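Local structure of phosphate transporter (Thermotoga maritima MSB8, 6L85) at residues S105-I110 with V259-G264; F151-L156 with V326-A331; P76-Y81 with A391-L396. The protein probably imports phosphate across the membrane with sodium ions, as a bacterial relative of human SLC20 carriers. All coordinates share one frame; numbering follows the deposited sequence.

Contact 1: S105-I110 with V259-G264; sequences STTHSI and VANAAG. With NA (sodium ion), chain R; PO4 (phosphate ion), chain P.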
ATOM      1  N   SER B 105       6.544 -27.936  -0.165  1.00 43.23           N
ATOM      2  CA  SER B 105       6.411 -27.006   0.951  1.00 39.75           C
ATOM      3  C   SER B 105       7.786 -26.574   1.448  1.00 42.26           C
ATOM      4  O   SER B 105       8.542 -27.396   1.988  1.00 43.38           O
ATOM      5  CB  SER B 105       5.623 -27.623   2.100  1.00 36.58           C
ATOM      6  OG  SER B 105       5.667 -26.770   3.239  1.00 37.15           O
ATOM      7  N   THR B 106       8.090 -25.278   1.293  1.00 38.83           N
ATOM      8  CA  THR B 106       9.314 -24.697   1.843  1.00 32.61           C
ATOM      9  C   THR B 106       9.219 -24.560   3.357  1.00 31.01           C
ATOM     10  O   THR B 106      10.247 -24.545   4.038  1.00 32.41           O
ATOM     11  CB  THR B 106       9.604 -23.314   1.196  1.00 35.87           C
ATOM     12  OG1 THR B 106       8.670 -22.327   1.677  1.00 32.13           O
ATOM     13  CG2 THR B 106       9.492 -23.377  -0.347  1.00 34.80           C
ATOM     14  N   THR B 107       8.001 -24.426   3.889  1.00 31.52           N
ATOM     15  CA  THR B 107       7.818 -24.382   5.337  1.00 33.46           C
ATOM     16  C   THR B 107       8.132 -25.743   5.974  1.00 40.24           C
ATOM     17  O   THR B 107       8.876 -25.825   6.966  1.00 38.01           O
ATOM     18  CB  THR B 107       6.384 -23.941   5.660  1.00 32.99           C
ATOM     19  OG1 THR B 107       6.062 -22.739   4.931  1.00 33.87           O
ATOM     20  CG2 THR B 107       6.173 -23.724   7.163  1.00 31.47           C
ATOM     21  N   HIS B 108       7.562 -26.824   5.421  1.00 39.33           N
ATOM     22  CA  HIS B 108       7.898 -28.160   5.914  1.00 37.86           C
ATOM     23  C   HIS B 108       9.392 -28.386   5.823  1.00 38.67           C
ATOM     24  O   HIS B 108      10.006 -28.935   6.752  1.00 41.75           O
ATOM     25  CB  HIS B 108       7.142 -29.237   5.130  1.00 36.60           C
ATOM     26  CG  HIS B 108       5.668 -29.235   5.388  1.00 33.94           C
ATOM     27  ND1 HIS B 108       4.825 -30.225   4.937  1.00 45.22           N
ATOM     28  CD2 HIS B 108       4.888 -28.360   6.064  1.00 40.33           C
ATOM     29  CE1 HIS B 108       3.588 -29.962   5.324  1.00 43.94           C
ATOM     30  NE2 HIS B 108       3.595 -28.826   5.995  1.00 39.45           N
ATOM     31  N   SER B 109      10.002 -27.896   4.736  1.00 34.75           N
ATOM     32  CA  SER B 109      11.435 -28.074   4.527  1.00 37.48           C
ATOM     33  C   SER B 109      12.243 -27.375   5.610  1.00 41.72           C
ATOM     34  O   SER B 109      13.167 -27.967   6.183  1.00 41.48           O
ATOM     35  CB  SER B 109      11.832 -27.563   3.144  1.00 36.57           C
ATOM     36  OG  SER B 109      10.927 -28.069   2.187  1.00 41.27           O
ATOM     37  N   ILE B 110      11.922 -26.109   5.910  1.00 37.82           N
ATOM     38  CA  ILE B 110      12.792 -25.401   6.850  1.00 36.94           C
ATOM     39  C   ILE B 110      12.551 -25.901   8.280  1.00 37.87           C
ATOM     40  O   ILE B 110      13.494 -25.970   9.085  1.00 38.61           O
ATOM     41  CB  ILE B 110      12.654 -23.860   6.729  1.00 30.18           C
ATOM     42  CG1 ILE B 110      13.772 -23.163   7.518  1.00 31.10           C
ATOM     43  CG2 ILE B 110      11.328 -23.345   7.233  1.00 30.06           C
ATOM     44  CD1 ILE B 110      15.164 -23.332   6.890  1.00 30.06           C
ATOM     45  N   VAL B 259       7.992 -15.509   4.514  1.00 30.06           N
ATOM     46  CA  VAL B 259       9.305 -14.871   4.635  1.00 35.78           C
ATOM     47  C   VAL B 259      10.038 -15.444   5.840  1.00 31.11           C
ATOM     48  O   VAL B 259      11.258 -15.596   5.806  1.00 35.31           O
ATOM     49  CB  VAL B 259       9.219 -13.322   4.682  1.00 31.67           C
ATOM     50  CG1 VAL B 259       8.619 -12.811   6.011  1.00 30.06           C
ATOM     51  CG2 VAL B 259      10.630 -12.698   4.427  1.00 30.06           C
ATOM     52  N   ALA B 260       9.298 -15.849   6.874  1.00 30.06           N
ATOM     53  CA  ALA B 260       9.866 -16.546   8.030  1.00 33.85           C
ATOM     54  C   ALA B 260      10.780 -17.709   7.657  1.00 34.98           C
ATOM     55  O   ALA B 260      11.768 -17.944   8.355  1.00 36.70           O
ATOM     56  CB  ALA B 260       8.752 -17.069   8.942  1.00 35.60           C
ATOM     57  N   ASN B 261      10.492 -18.438   6.573  1.00 30.51           N
ATOM     58  CA  ASN B 261      11.312 -19.618   6.295  1.00 35.23           C
ATOM     59  C   ASN B 261      12.752 -19.259   5.959  1.00 35.21           C
ATOM     60  O   ASN B 261      13.647 -20.116   6.074  1.00 32.40           O
ATOM     61  CB  ASN B 261      10.711 -20.461   5.173  1.00 30.06           C
ATOM     62  CG  ASN B 261       9.267 -20.825   5.431  1.00 30.06           C
ATOM     63  OD1 ASN B 261       8.791 -20.811   6.588  1.00 36.35           O
ATOM     64  ND2 ASN B 261       8.563 -21.179   4.377  1.00 30.06           N
ATOM     65  N   ALA B 262      12.995 -18.015   5.552  1.00 34.67           N
ATOM     66  CA  ALA B 262      14.354 -17.515   5.383  1.00 35.70           C
ATOM     67  C   ALA B 262      14.754 -16.520   6.460  1.00 36.34           C
ATOM     68  O   ALA B 262      15.908 -16.526   6.894  1.00 35.81           O
ATOM     69  CB  ALA B 262      14.520 -16.872   4.004  1.00 38.43           C
ATOM     70  N   ALA B 263      13.811 -15.700   6.935  1.00 36.37           N
ATOM     71  CA  ALA B 263      14.128 -14.620   7.862  1.00 37.62           C
ATOM     72  C   ALA B 263      14.290 -15.110   9.300  1.00 36.96           C
ATOM     73  O   ALA B 263      15.050 -14.493  10.065  1.00 35.45           O
ATOM     74  CB  ALA B 263      13.056 -13.524   7.792  1.00 30.06           C
ATOM     75  N   GLY B 264      13.565 -16.157   9.708  1.00 31.85           N
ATOM     76  CA  GLY B 264      13.735 -16.732  11.021  1.00 33.93           C
ATOM     77  C   GLY B 264      15.147 -17.229  11.269  1.00 34.54           C
ATOM     78  O   GLY B 264      15.805 -16.810  12.224  1.00 36.91           O
TER
HETATM   79 NA    NA R 503       4.634 -20.889   5.679  1.00 34.12          NA
HETATM   80  P   PO4 P 501       4.992 -23.435   1.437  1.00 34.28           P
HETATM   81  O1  PO4 P 501       4.041 -24.374   0.696  1.00 37.25           O
HETATM   82  O2  PO4 P 501       5.454 -24.011   2.759  1.00 38.50           O
HETATM   83  O3  PO4 P 501       4.248 -22.130   1.699  1.00 35.80           O
HETATM   84  O4  PO4 P 501       6.251 -23.203   0.618  1.00 33.19           O
HETATM   85  O   HOH W   1       6.214 -20.289   7.194  1.00 30.32           O
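Asn261 holds the contact through its amide nitrogen, which donates to two threonine hydroxyls at once. Asn261 ND2 reaches Thr106 OG1 at 2.9 Å along a bent path (134°). The bond from Asn261 ND2 to Thr107 OG1, 3.0 Å long, is straighter (155°), and each oxygen lies a little out of the amide plane. The other amide atom, OD1, accepts from a sodium-bound water.

The same hydroxyls serve the bound ions. Thr107 OG1 binds sodium at 2.5 Å and also donates to phosphate O2, while Thr106 OG1 gives its proton to O4. The backbone N of Thr106 and of Thr107 add bonds to O4 and O2, and Ser105, whose OG caps His108 N, reaches O2 as well. Asn257, Asp258 and Ile344 complete the protein ligands of the sodium.

Apolar packing is confined to Ile110, whose CG2 lies 3.6 Å from Asn261 CB. With Ile110 CG1 anti to the backbone N (chi1 -169°), that branch runs past Asn261 O at 3.4 Å. A leucine in place of Asn261 would probably leave both threonine hydroxyls without their amide donor and the sodium-bound water without its acceptor.

Phosphate held at the N-terminus of helix 106-121, with Ser345, Thr346 and Thr347 completing its cage and two sodium ions near, is consistent with the substrate site of a sodium-coupled phosphate transporter.

Contact 2: F151-L156 with V326-A331; sequences FVMFKL and VDFSTA. With NA (sodium ion), chain S.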
ATOM      1  N   PHE B 151     -15.364 -24.291  -0.304  1.00 48.80           N
ATOM      2  CA  PHE B 151     -16.676 -24.875  -0.562  1.00 49.03           C
ATOM      3  C   PHE B 151     -17.787 -23.904  -0.167  1.00 47.88           C
ATOM      4  O   PHE B 151     -18.684 -23.589  -0.968  1.00 50.65           O
ATOM      5  CB  PHE B 151     -16.774 -26.202   0.203  1.00 52.05           C
ATOM      6  CG  PHE B 151     -18.105 -26.892   0.098  1.00 49.89           C
ATOM      7  CD1 PHE B 151     -18.403 -27.696  -0.990  1.00 52.70           C
ATOM      8  CD2 PHE B 151     -19.049 -26.751   1.101  1.00 51.69           C
ATOM      9  CE1 PHE B 151     -19.630 -28.343  -1.083  1.00 56.70           C
ATOM     10  CE2 PHE B 151     -20.276 -27.395   1.018  1.00 59.69           C
ATOM     11  CZ  PHE B 151     -20.568 -28.191  -0.079  1.00 53.23           C
ATOM     12  N   VAL B 152     -17.709 -23.376   1.052  1.00 45.40           N
ATOM     13  CA  VAL B 152     -18.751 -22.472   1.533  1.00 49.48           C
ATOM     14  C   VAL B 152     -18.809 -21.219   0.674  1.00 51.88           C
ATOM     15  O   VAL B 152     -19.893 -20.722   0.347  1.00 56.59           O
ATOM     16  CB  VAL B 152     -18.521 -22.140   3.018  1.00 50.03           C
ATOM     17  CG1 VAL B 152     -19.570 -21.150   3.523  1.00 51.07           C
ATOM     18  CG2 VAL B 152     -18.535 -23.424   3.840  1.00 47.20           C
ATOM     19  N   MET B 153     -17.649 -20.704   0.262  1.00 49.72           N
ATOM     20  CA  MET B 153     -17.633 -19.466  -0.498  1.00 49.06           C
ATOM     21  C   MET B 153     -18.191 -19.671  -1.901  1.00 45.98           C
ATOM     22  O   MET B 153     -18.907 -18.808  -2.420  1.00 44.93           O
ATOM     23  CB  MET B 153     -16.214 -18.907  -0.557  1.00 46.13           C
ATOM     24  CG  MET B 153     -16.095 -17.707  -1.467  1.00 44.08           C
ATOM     25  SD  MET B 153     -14.511 -16.872  -1.286  1.00 43.17           S
ATOM     26  CE  MET B 153     -14.689 -15.652  -2.587  1.00 39.94           C
ATOM     27  N   PHE B 154     -17.869 -20.797  -2.544  1.00 46.09           N
ATOM     28  CA  PHE B 154     -18.446 -21.042  -3.859  1.00 48.57           C
ATOM     29  C   PHE B 154     -19.962 -21.178  -3.771  1.00 49.03           C
ATOM     30  O   PHE B 154     -20.693 -20.698  -4.654  1.00 48.17           O
ATOM     31  CB  PHE B 154     -17.846 -22.279  -4.506  1.00 47.23           C
ATOM     32  CG  PHE B 154     -18.059 -22.306  -5.984  1.00 55.82           C
ATOM     33  CD1 PHE B 154     -17.484 -21.315  -6.795  1.00 53.10           C
ATOM     34  CD2 PHE B 154     -18.876 -23.269  -6.571  1.00 50.98           C
ATOM     35  CE1 PHE B 154     -17.708 -21.305  -8.179  1.00 54.89           C
ATOM     36  CE2 PHE B 154     -19.097 -23.277  -7.943  1.00 53.91           C
ATOM     37  CZ  PHE B 154     -18.514 -22.291  -8.751  1.00 57.46           C
ATOM     38  N   LYS B 155     -20.455 -21.794  -2.688  1.00 44.61           N
ATOM     39  CA  LYS B 155     -21.901 -21.807  -2.439  1.00 50.39           C
ATOM     40  C   LYS B 155     -22.466 -20.404  -2.268  1.00 52.30           C
ATOM     41  O   LYS B 155     -23.551 -20.100  -2.777  1.00 54.12           O
ATOM     42  CB  LYS B 155     -22.199 -22.663  -1.192  1.00 53.54           C
ATOM     43  CG  LYS B 155     -23.584 -22.474  -0.556  1.00 64.41           C
ATOM     44  CD  LYS B 155     -23.696 -21.295   0.432  1.00 65.62           C
ATOM     45  CE  LYS B 155     -23.184 -21.714   1.793  1.00 69.71           C
ATOM     46  NZ  LYS B 155     -23.358 -20.663   2.818  1.00 76.69           N
ATOM     47  N   LEU B 156     -21.756 -19.545  -1.536  1.00 55.05           N
ATOM     48  CA  LEU B 156     -22.177 -18.148  -1.406  1.00 50.27           C
ATOM     49  C   LEU B 156     -22.263 -17.459  -2.759  1.00 47.91           C
ATOM     50  O   LEU B 156     -23.162 -16.643  -2.994  1.00 49.84           O
ATOM     51  CB  LEU B 156     -21.199 -17.359  -0.543  1.00 56.88           C
ATOM     52  CG  LEU B 156     -21.619 -17.039   0.887  1.00 63.85           C
ATOM     53  CD1 LEU B 156     -21.638 -18.337   1.640  1.00 62.62           C
ATOM     54  CD2 LEU B 156     -20.684 -16.001   1.554  1.00 59.67           C
ATOM     55  N   VAL B 326     -10.830 -19.843  -4.948  1.00 40.47           N
ATOM     56  CA  VAL B 326      -9.662 -20.576  -4.466  1.00 42.26           C
ATOM     57  C   VAL B 326      -8.642 -19.613  -3.879  1.00 43.11           C
ATOM     58  O   VAL B 326      -8.086 -19.840  -2.795  1.00 41.70           O
ATOM     59  CB  VAL B 326      -9.048 -21.399  -5.617  1.00 46.53           C
ATOM     60  CG1 VAL B 326      -7.590 -21.814  -5.307  1.00 41.65           C
ATOM     61  CG2 VAL B 326      -9.915 -22.606  -5.925  1.00 46.13           C
ATOM     62  N   ASP B 327      -8.376 -18.524  -4.600  1.00 42.70           N
ATOM     63  CA  ASP B 327      -7.432 -17.527  -4.116  1.00 42.67           C
ATOM     64  C   ASP B 327      -7.917 -16.873  -2.837  1.00 40.02           C
ATOM     65  O   ASP B 327      -7.155 -16.745  -1.868  1.00 36.97           O
ATOM     66  CB  ASP B 327      -7.211 -16.453  -5.172  1.00 39.90           C
ATOM     67  CG  ASP B 327      -6.455 -16.958  -6.374  1.00 45.09           C
ATOM     68  OD1 ASP B 327      -5.773 -18.002  -6.270  1.00 56.39           O
ATOM     69  OD2 ASP B 327      -6.530 -16.283  -7.427  1.00 52.00           O
ATOM     70  N   PHE B 328      -9.170 -16.401  -2.826  1.00 39.72           N
ATOM     71  CA  PHE B 328      -9.678 -15.761  -1.621  1.00 41.42           C
ATOM     72  C   PHE B 328      -9.527 -16.677  -0.413  1.00 43.73           C
ATOM     73  O   PHE B 328      -9.028 -16.255   0.644  1.00 37.34           O
ATOM     74  CB  PHE B 328     -11.142 -15.354  -1.793  1.00 38.47           C
ATOM     75  CG  PHE B 328     -11.673 -14.557  -0.625  1.00 41.75           C
ATOM     76  CD1 PHE B 328     -12.123 -15.194   0.525  1.00 40.42           C
ATOM     77  CD2 PHE B 328     -11.649 -13.167  -0.652  1.00 41.40           C
ATOM     78  CE1 PHE B 328     -12.586 -14.453   1.618  1.00 45.80           C
ATOM     79  CE2 PHE B 328     -12.113 -12.427   0.412  1.00 37.89           C
ATOM     80  CZ  PHE B 328     -12.577 -13.070   1.557  1.00 44.95           C
ATOM     81  N   SER B 329      -9.949 -17.944  -0.553  1.00 38.02           N
ATOM     82  CA  SER B 329      -9.919 -18.857   0.588  1.00 37.64           C
ATOM     83  C   SER B 329      -8.493 -19.167   1.013  1.00 37.77           C
ATOM     84  O   SER B 329      -8.210 -19.276   2.213  1.00 38.08           O
ATOM     85  CB  SER B 329     -10.657 -20.154   0.247  1.00 38.68           C
ATOM     86  OG  SER B 329     -11.950 -19.850  -0.257  1.00 44.75           O
ATOM     87  N   THR B 330      -7.589 -19.340   0.043  1.00 35.97           N
ATOM     88  CA  THR B 330      -6.192 -19.585   0.363  1.00 39.13           C
ATOM     89  C   THR B 330      -5.600 -18.426   1.148  1.00 42.72           C
ATOM     90  O   THR B 330      -4.976 -18.621   2.202  1.00 36.48           O
ATOM     91  CB  THR B 330      -5.405 -19.788  -0.921  1.00 40.61           C
ATOM     92  OG1 THR B 330      -5.912 -20.942  -1.581  1.00 43.50           O
ATOM     93  CG2 THR B 330      -3.918 -19.963  -0.609  1.00 39.33           C
ATOM     94  N   ALA B 331      -5.798 -17.206   0.643  1.00 40.78           N
ATOM     95  CA  ALA B 331      -5.184 -16.035   1.249  1.00 40.50           C
ATOM     96  C   ALA B 331      -5.736 -15.793   2.639  1.00 39.47           C
ATOM     97  O   ALA B 331      -4.975 -15.475   3.563  1.00 36.47           O
ATOM     98  CB  ALA B 331      -5.400 -14.808   0.362  1.00 37.31           C
TER
HETATM   99 NA    NA S 504      -6.259 -15.377  -9.425  1.00 51.35          NA
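A Met-aromatic contact joins helix 129-162 to helix 320-339, which also carries the sodium ligand Asp327. Met153 is stretched out, with CG anti to the backbone N (chi1 173°) and the rest of the chain extended, which carries SD across to the other helix. Met153 SD lies 3.4 Å from Phe328 CD1, the side chains crossing at about a right angle. Met153 SD meets the ring obliquely, 4.3 Å from the centroid of Phe328 and 47° off the ring normal. Met153 CE goes further, to the root of the same side chain, 3.6 Å from Phe328 CB.

Phe178 of helix 167-194 meets the Phe328 ring edge-to-face and also touches Met153, so a third helix closes over the pair. Ser329, one residue on, brings its OG near the sulfur, but that hydroxyl is bonded to Thr325 O.

Asp327 takes no part in the packing: its OD2 binds sodium at 2.2 Å, together with Thr29, Gln243 and Ser247. One turn of the helix is pinned beside it, since Val326 O accepts from both Thr330 N and Thr330 OG1, the hydroxyl at 2.7 Å, the two donors arriving from opposite faces of the carbonyl plane.

Contact 3: P76-Y81 with A391-L396; sequences PVELMY and AVYWVL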
ATOM      1  N   PRO B  76      24.151 -20.721  22.253  1.00 50.11           N
ATOM      2  CA  PRO B  76      23.930 -19.775  21.140  1.00 46.65           C
ATOM      3  C   PRO B  76      24.804 -20.006  19.917  1.00 44.92           C
ATOM      4  O   PRO B  76      24.277 -19.995  18.798  1.00 47.17           O
ATOM      5  CB  PRO B  76      24.195 -18.424  21.806  1.00 46.10           C
ATOM      6  CG  PRO B  76      23.631 -18.623  23.202  1.00 48.91           C
ATOM      7  CD  PRO B  76      23.919 -20.086  23.562  1.00 48.46           C
ATOM      8  N   VAL B  77      26.098 -20.264  20.084  1.00 42.85           N
ATOM      9  CA  VAL B  77      26.955 -20.477  18.917  1.00 48.78           C
ATOM     10  C   VAL B  77      26.434 -21.641  18.076  1.00 49.63           C
ATOM     11  O   VAL B  77      26.440 -21.595  16.830  1.00 49.76           O
ATOM     12  CB  VAL B  77      28.413 -20.702  19.363  1.00 51.14           C
ATOM     13  CG1 VAL B  77      28.526 -21.931  20.280  1.00 46.42           C
ATOM     14  CG2 VAL B  77      29.334 -20.832  18.157  1.00 52.38           C
ATOM     15  N   GLU B  78      25.948 -22.692  18.744  1.00 46.89           N
ATOM     16  CA  GLU B  78      25.453 -23.853  18.027  1.00 49.52           C
ATOM     17  C   GLU B  78      24.130 -23.537  17.341  1.00 47.05           C
ATOM     18  O   GLU B  78      23.877 -24.033  16.247  1.00 45.74           O
ATOM     19  CB  GLU B  78      25.314 -25.053  18.974  1.00 53.70           C
ATOM     20  CG  GLU B  78      26.641 -25.539  19.629  1.00 57.90           C
ATOM     21  CD  GLU B  78      27.823 -25.653  18.652  1.00 66.36           C
ATOM     22  OE1 GLU B  78      27.625 -25.998  17.462  1.00 66.38           O
ATOM     23  OE2 GLU B  78      28.969 -25.399  19.087  1.00 73.56           O
ATOM     24  N   LEU B  79      23.272 -22.737  17.983  1.00 46.06           N
ATOM     25  CA  LEU B  79      22.053 -22.273  17.340  1.00 46.16           C
ATOM     26  C   LEU B  79      22.373 -21.555  16.044  1.00 46.27           C
ATOM     27  O   LEU B  79      21.685 -21.729  15.034  1.00 43.72           O
ATOM     28  CB  LEU B  79      21.283 -21.341  18.278  1.00 44.78           C
ATOM     29  CG  LEU B  79      20.105 -20.666  17.577  1.00 44.54           C
ATOM     30  CD1 LEU B  79      19.122 -21.728  17.102  1.00 49.25           C
ATOM     31  CD2 LEU B  79      19.420 -19.677  18.477  1.00 41.23           C
ATOM     32  N   MET B  80      23.440 -20.766  16.054  1.00 41.39           N
ATOM     33  CA  MET B  80      23.834 -20.024  14.870  1.00 49.48           C
ATOM     34  C   MET B  80      24.265 -20.977  13.746  1.00 48.42           C
ATOM     35  O   MET B  80      23.791 -20.875  12.594  1.00 44.60           O
ATOM     36  CB  MET B  80      24.910 -19.014  15.317  1.00 44.86           C
ATOM     37  CG  MET B  80      26.020 -18.631  14.386  1.00 53.59           C
ATOM     38  SD  MET B  80      27.132 -17.534  15.339  1.00 58.77           S
ATOM     39  CE  MET B  80      26.121 -16.061  15.439  1.00 50.29           C
ATOM     40  N   TYR B  81      25.093 -21.973  14.078  1.00 46.77           N
ATOM     41  CA  TYR B  81      25.479 -22.942  13.045  1.00 46.93           C
ATOM     42  C   TYR B  81      24.305 -23.842  12.624  1.00 46.36           C
ATOM     43  O   TYR B  81      24.218 -24.247  11.462  1.00 45.75           O
ATOM     44  CB  TYR B  81      26.673 -23.772  13.522  1.00 49.67           C
ATOM     45  CG  TYR B  81      27.952 -22.959  13.629  1.00 52.09           C
ATOM     46  CD1 TYR B  81      28.365 -22.155  12.579  1.00 56.80           C
ATOM     47  CD2 TYR B  81      28.724 -22.977  14.785  1.00 52.78           C
ATOM     48  CE1 TYR B  81      29.516 -21.393  12.667  1.00 58.43           C
ATOM     49  CE2 TYR B  81      29.881 -22.221  14.883  1.00 55.12           C
ATOM     50  CZ  TYR B  81      30.269 -21.430  13.817  1.00 61.38           C
ATOM     51  OH  TYR B  81      31.419 -20.668  13.884  1.00 71.17           O
ATOM     52  N   ALA B 391      23.273 -33.789   8.796  1.00 49.82           N
ATOM     53  CA  ALA B 391      24.544 -34.106   8.154  1.00 48.69           C
ATOM     54  C   ALA B 391      25.392 -32.860   7.957  1.00 56.70           C
ATOM     55  O   ALA B 391      26.598 -32.869   8.235  1.00 56.39           O
ATOM     56  CB  ALA B 391      24.288 -34.797   6.816  1.00 55.06           C
ATOM     57  N   VAL B 392      24.788 -31.779   7.445  1.00 55.33           N
ATOM     58  CA  VAL B 392      25.551 -30.547   7.238  1.00 51.58           C
ATOM     59  C   VAL B 392      26.084 -30.029   8.565  1.00 53.76           C
ATOM     60  O   VAL B 392      27.233 -29.585   8.661  1.00 51.81           O
ATOM     61  CB  VAL B 392      24.693 -29.476   6.531  1.00 52.34           C
ATOM     62  CG1 VAL B 392      25.415 -28.121   6.558  1.00 49.95           C
ATOM     63  CG2 VAL B 392      24.386 -29.891   5.098  1.00 52.32           C
ATOM     64  N   TYR B 393      25.265 -30.092   9.613  1.00 51.68           N
ATOM     65  CA  TYR B 393      25.677 -29.546  10.895  1.00 52.05           C
ATOM     66  C   TYR B 393      26.844 -30.332  11.476  1.00 61.06           C
ATOM     67  O   TYR B 393      27.819 -29.742  11.951  1.00 59.87           O
ATOM     68  CB  TYR B 393      24.494 -29.541  11.857  1.00 49.37           C
ATOM     69  CG  TYR B 393      24.868 -29.093  13.247  1.00 55.97           C
ATOM     70  CD1 TYR B 393      25.309 -27.793  13.477  1.00 53.66           C
ATOM     71  CD2 TYR B 393      24.778 -29.963  14.334  1.00 56.67           C
ATOM     72  CE1 TYR B 393      25.648 -27.367  14.746  1.00 55.62           C
ATOM     73  CE2 TYR B 393      25.119 -29.545  15.617  1.00 54.20           C
ATOM     74  CZ  TYR B 393      25.559 -28.245  15.809  1.00 59.30           C
ATOM     75  OH  TYR B 393      25.904 -27.785  17.056  1.00 59.46           O
ATOM     76  N   TRP B 394      26.769 -31.668  11.440  1.00 60.73           N
ATOM     77  CA  TRP B 394      27.848 -32.490  11.983  1.00 63.04           C
ATOM     78  C   TRP B 394      29.120 -32.334  11.155  1.00 66.39           C
ATOM     79  O   TRP B 394      30.224 -32.182  11.705  1.00 69.87           O
ATOM     80  CB  TRP B 394      27.391 -33.950  12.036  1.00 67.02           C
ATOM     81  CG  TRP B 394      28.465 -34.946  12.378  1.00 73.50           C
ATOM     82  CD1 TRP B 394      28.804 -35.401  13.625  1.00 72.01           C
ATOM     83  CD2 TRP B 394      29.343 -35.608  11.456  1.00 72.43           C
ATOM     84  NE1 TRP B 394      29.839 -36.302  13.529  1.00 75.05           N
ATOM     85  CE2 TRP B 394      30.186 -36.448  12.210  1.00 75.52           C
ATOM     86  CE3 TRP B 394      29.494 -35.574  10.063  1.00 76.09           C
ATOM     87  CZ2 TRP B 394      31.152 -37.260  11.618  1.00 81.75           C
ATOM     88  CZ3 TRP B 394      30.469 -36.364   9.477  1.00 81.88           C
ATOM     89  CH2 TRP B 394      31.286 -37.196  10.256  1.00 83.50           C
ATOM     90  N   VAL B 395      28.983 -32.371   9.827  1.00 64.18           N
ATOM     91  CA  VAL B 395      30.117 -32.119   8.944  1.00 61.57           C
ATOM     92  C   VAL B 395      30.779 -30.794   9.315  1.00 70.14           C
ATOM     93  O   VAL B 395      31.987 -30.733   9.582  1.00 72.17           O
ATOM     94  CB  VAL B 395      29.646 -32.153   7.476  1.00 67.07           C
ATOM     95  CG1 VAL B 395      30.574 -31.379   6.567  1.00 65.37           C
ATOM     96  CG2 VAL B 395      29.506 -33.587   6.993  1.00 63.13           C
ATOM     97  N   LEU B 396      29.979 -29.726   9.387  1.00 69.94           N
ATOM     98  CA  LEU B 396      30.456 -28.408   9.799  1.00 67.82           C
ATOM     99  C   LEU B 396      31.198 -28.465  11.133  1.00 70.07           C
ATOM    100  O   LEU B 396      32.310 -27.937  11.269  1.00 72.90           O
ATOM    101  CB  LEU B 396      29.262 -27.458   9.915  1.00 64.15           C
ATOM    102  CG  LEU B 396      29.441 -26.010   9.526  1.00 67.37           C
ATOM    103  CD1 LEU B 396      30.195 -25.955   8.211  1.00 66.06           C
ATOM    104  CD2 LEU B 396      28.064 -25.367   9.411  1.00 62.96           C
TER
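A side-chain hydrogen bond, backed by a small apolar touch, ties the first turns of helix 76-99 to the later part of helix 368-400, well out from the middle of the chain. Tyr393 is the long arm. Its CG stands anti to the backbone N (chi1 175°), and the ring carries the phenol oxygen across to Glu78, where Tyr393 OH donates to Glu78 OE1 at 2.5 Å. The bond uses the anti side of the carboxylate and comes in 34° out of its plane, while the carboxylate and ring planes are turned 69° apart, so the acid stands steeply against the phenol rather than lying flat with it.

Glu78 gets there by a bend at chi2, which brings the carboxylate round to the phenol and leaves CB and CG alongside the hydroxyl as well, Glu78 CB at 3.4 Å from Tyr393 OH. The tyrosine oxygen therefore rests against the aliphatic part of the glutamate while bonding to its end.

Tyr81, one turn further along the helix, supports the ring from its rim: Tyr81 CB lies in the ring plane, 3.9 Å from Tyr393 CE1. Its own phenol leads off elsewhere, so the two tyrosines do not stack on each other.

Helices pack around this pair. Phe117 of helix 106-121 meets the Tyr393 ring edge-to-face, with Val120 and Ala121 of the same helix also against it, Ser85 touches it from helix 76-99, and Ile3 of helix 2-32 packs on Tyr81.

Overall arrangement
The three contacts spread along an all-helical chain, with contact 1 nearest its centre. Contact 1 lies about 18 Å from contact 3 and about 25 Å from contact 2, centre to centre; contacts 2 and 3 are about 43 Å apart, on opposite sides of the chain's centre. None touches another. Along the sequence, 76-81 and 391-396 enclose all the other segments, while those of contacts 1 and 2 alternate. Successive helices link the sites: 76-99 leads to 106-121, which leads to 129-162. Phosphate and two sodium ions sit by contact 1, a third sodium is bound at contact 2, and contact 3 joins early and late helices farther out.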